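Local structure of flagellin B1 (Methanocaldococcus jannaschii DSM 2661, 5YA6) at the interface of chains A and B. The protein is an archaeal flagellin, a structural subunit of the archaellum filament that drives motility, and carries a calcium-binding site in its globular domain. Coordinates in Å, arbitrary orientation; residue numbers count along the deposited sequence, not the author numbering. Chains: chain A/B, Flagellin B1.

The interface of chains A and B. Residues chain A 53, 55, 60, 139-141; chain B 53, 55, 60, 139-141.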
ATOM      1  N   PHE A  53       1.733  -5.458   6.946  1.00  9.81           N
ATOM      2  CA  PHE A  53       2.734  -4.903   6.048  1.00 11.29           C
ATOM      3  C   PHE A  53       2.512  -3.397   5.936  1.00 10.76           C
ATOM      4  O   PHE A  53       1.393  -2.995   5.671  1.00 10.82           O
ATOM      5  CB  PHE A  53       2.583  -5.524   4.663  1.00 11.48           C
ATOM      6  CG  PHE A  53       2.904  -6.970   4.618  1.00 12.79           C
ATOM      7  CD1 PHE A  53       4.220  -7.391   4.450  1.00 14.81           C
ATOM      8  CD2 PHE A  53       1.912  -7.886   4.760  1.00 14.09           C
ATOM      9  CE1 PHE A  53       4.510  -8.753   4.420  1.00 16.22           C
ATOM     10  CE2 PHE A  53       2.196  -9.281   4.757  1.00 16.38           C
ATOM     11  CZ  PHE A  53       3.508  -9.674   4.583  1.00 15.79           C
ATOM     12  N   ILE A  55       4.363   0.282   4.432  1.00 12.48           N
ATOM     13  CA  ILE A  55       5.359   0.994   3.664  1.00 11.54           C
ATOM     14  C   ILE A  55       5.317   2.484   4.021  1.00 10.85           C
ATOM     15  O   ILE A  55       4.224   3.112   4.010  1.00 11.96           O
ATOM     16  CB  ILE A  55       5.078   0.906   2.177  1.00 10.94           C
ATOM     17  CG1 ILE A  55       5.069  -0.516   1.629  1.00 11.17           C
ATOM     18  CG2 ILE A  55       6.118   1.742   1.388  1.00 11.70           C
ATOM     19  CD1 ILE A  55       4.332  -0.690   0.296  1.00 11.96           C
ATOM     20  N   SER A  60       9.811  -1.014   3.612  1.00 15.07           N
ATOM     21  CA  SER A  60       8.657  -1.908   3.834  1.00 16.42           C
ATOM     22  C   SER A  60       8.915  -2.654   5.122  1.00 16.67           C
ATOM     23  O   SER A  60      10.042  -3.184   5.316  1.00 19.07           O
ATOM     24  CB  SER A  60       8.537  -2.929   2.696  1.00 18.77           C
ATOM     25  OG  SER A  60       7.180  -3.263   2.546  1.00 23.28           O
ATOM     26  N   SER A 139       1.077   3.196   3.452  1.00  9.76           N
ATOM     27  CA  SER A 139       0.306   2.234   2.682  1.00 10.63           C
ATOM     28  C   SER A 139       0.548   0.878   3.345  1.00 10.81           C
ATOM     29  O   SER A 139       1.613   0.597   3.877  1.00 13.19           O
ATOM     30  CB  SER A 139       0.819   2.167   1.235  1.00 11.48           C
ATOM     31  OG  SER A 139       0.837   3.421   0.678  1.00 13.98           O
ATOM     32  N   GLY A 140      -0.452   0.025   3.364  1.00  9.53           N
ATOM     33  CA  GLY A 140      -0.253  -1.286   3.954  1.00  9.84           C
ATOM     34  C   GLY A 140      -1.392  -2.238   3.792  1.00  9.58           C
ATOM     35  O   GLY A 140      -2.450  -1.884   3.279  1.00  9.35           O
ATOM     36  N   GLN A 141      -1.185  -3.494   4.227  1.00  9.07           N
ATOM     37  CA  GLN A 141      -2.224  -4.488   4.212  1.00  9.07           C
ATOM     38  C   GLN A 141      -2.077  -5.314   5.470  1.00  9.43           C
ATOM     39  O   GLN A 141      -0.952  -5.617   5.900  1.00  9.88           O
ATOM     40  CB  GLN A 141      -2.141  -5.435   3.020  1.00  9.56           C
ATOM     41  CG  GLN A 141      -2.395  -4.696   1.695  1.00  9.23           C
ATOM     42  CD  GLN A 141      -2.511  -5.629   0.508  1.00  9.37           C
ATOM     43  OE1 GLN A 141      -2.455  -6.839   0.619  1.00  9.09           O
ATOM     44  NE2 GLN A 141      -2.682  -5.050  -0.686  1.00  9.69           N
TER
ATOM     45  N   PHE B  53       7.622  -0.418  -4.358  1.00 12.92           N
ATOM     46  CA  PHE B  53       7.186  -1.358  -3.298  1.00 14.25           C
ATOM     47  C   PHE B  53       5.796  -1.805  -3.604  1.00 14.82           C
ATOM     48  O   PHE B  53       4.958  -0.954  -3.860  1.00 14.00           O
ATOM     49  CB  PHE B  53       7.254  -0.624  -1.926  1.00 15.13           C
ATOM     50  CG  PHE B  53       8.642  -0.153  -1.524  1.00 15.49           C
ATOM     51  CD1 PHE B  53       9.505  -0.960  -0.772  1.00 18.45           C
ATOM     52  CD2 PHE B  53       9.069   1.088  -1.844  1.00 16.84           C
ATOM     53  CE1 PHE B  53      10.796  -0.526  -0.454  1.00 17.93           C
ATOM     54  CE2 PHE B  53      10.347   1.542  -1.505  1.00 20.29           C
ATOM     55  CZ  PHE B  53      11.209   0.732  -0.785  1.00 19.17           C
ATOM     56  N   ILE B  55       2.753  -4.610  -2.232  1.00 14.58           N
ATOM     57  CA  ILE B  55       2.252  -5.675  -1.384  1.00 14.44           C
ATOM     58  C   ILE B  55       1.073  -6.379  -2.064  1.00 13.48           C
ATOM     59  O   ILE B  55       0.118  -5.763  -2.547  1.00 13.33           O
ATOM     60  CB  ILE B  55       1.725  -5.074  -0.046  1.00 13.30           C
ATOM     61  CG1 ILE B  55       2.775  -4.274   0.696  1.00 13.91           C
ATOM     62  CG2 ILE B  55       1.127  -6.184   0.864  1.00 13.05           C
ATOM     63  CD1 ILE B  55       2.245  -3.206   1.647  1.00 14.63           C
ATOM     64  N   SER B  60       5.621  -8.694   0.445  1.00 17.00           N
ATOM     65  CA  SER B  60       6.024  -7.379   0.065  1.00 20.03           C
ATOM     66  C   SER B  60       7.171  -7.590  -0.954  1.00 20.16           C
ATOM     67  O   SER B  60       7.932  -8.611  -0.885  1.00 22.83           O
ATOM     68  CB  SER B  60       6.517  -6.601   1.294  1.00 23.23           C
ATOM     69  OG  SER B  60       6.748  -5.235   0.974  1.00 29.61           O
ATOM     70  N   SER B 139      -1.342  -2.916  -3.072  1.00  9.50           N
ATOM     71  CA  SER B 139      -0.957  -1.657  -2.383  1.00  9.93           C
ATOM     72  C   SER B 139       0.518  -1.406  -2.649  1.00 12.62           C
ATOM     73  O   SER B 139       1.326  -2.340  -2.787  1.00 15.24           O
ATOM     74  CB  SER B 139      -1.189  -1.778  -0.864  1.00  9.75           C
ATOM     75  OG  SER B 139      -2.512  -2.123  -0.631  1.00 11.81           O
ATOM     76  N   GLY B 140       0.917  -0.160  -2.791  1.00 11.29           N
ATOM     77  CA  GLY B 140       2.348   0.107  -3.041  1.00 12.02           C
ATOM     78  C   GLY B 140       2.705   1.573  -3.059  1.00  9.83           C
ATOM     79  O   GLY B 140       1.832   2.434  -3.001  1.00  9.79           O
ATOM     80  N   GLN B 141       4.012   1.869  -3.172  1.00  9.55           N
ATOM     81  CA  GLN B 141       4.495   3.216  -3.287  1.00  9.46           C
ATOM     82  C   GLN B 141       5.700   3.145  -4.244  1.00  9.50           C
ATOM     83  O   GLN B 141       6.428   2.154  -4.282  1.00 10.33           O
ATOM     84  CB  GLN B 141       4.962   3.819  -1.949  1.00  9.71           C
ATOM     85  CG  GLN B 141       3.765   3.956  -0.950  1.00  9.86           C
ATOM     86  CD  GLN B 141       4.179   4.717   0.308  1.00 10.82           C
ATOM     87  OE1 GLN B 141       5.293   5.219   0.406  1.00 11.22           O
ATOM     88  NE2 GLN B 141       3.235   4.861   1.262  1.00  9.88           N
TER
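This is part of a two-fold symmetric homodimer interface, face to face between beta-sheets, that joins the two flagellin copies of the deposited assembly; whether the archaellum filament uses the same pairing the structure alone does not show. A:Ile55 and B:Ile55 form the apolar centre of this patch. They point at each other tip to tip, their CD1 methyls 3.5 Å apart. Each CG1 branch lies beside its own backbone N and runs on extended (CD1 anti to CA, chi2 160° in A:Ile55), so the side chain crosses that of B:Phe53 obliquely and brings its CD1 3.7 Å from the B:Phe53 CB. The CG2 methyl of A:Ile55 packs 3.7 Å from the amide carbon CD of B:Gln141, the two side chains sliding past each other in opposite directions. B:Gln141 is stretched out beyond CG, and its NE2 donates to the A:Ser139 hydroxyl OG at 2.9 Å. That bond is nearly straight, 168° at the hydrogen, with OG almost in the amide plane; the twin bond from A:Gln141 to B:Ser139 pins the other amide likewise. Opposite these amides across the isoleucine pair, the hydroxyls OG of A:Ser60 and B:Ser60 share a short 2.6 Å hydrogen bond of undecided direction. The CB of B:Ser60 lies 4.0 Å from the ring atom CD1 of A:Phe53, and the exchanged pair matches it closely. The patch spans three strands in each chain: 51-56, 59-69 and 137-143.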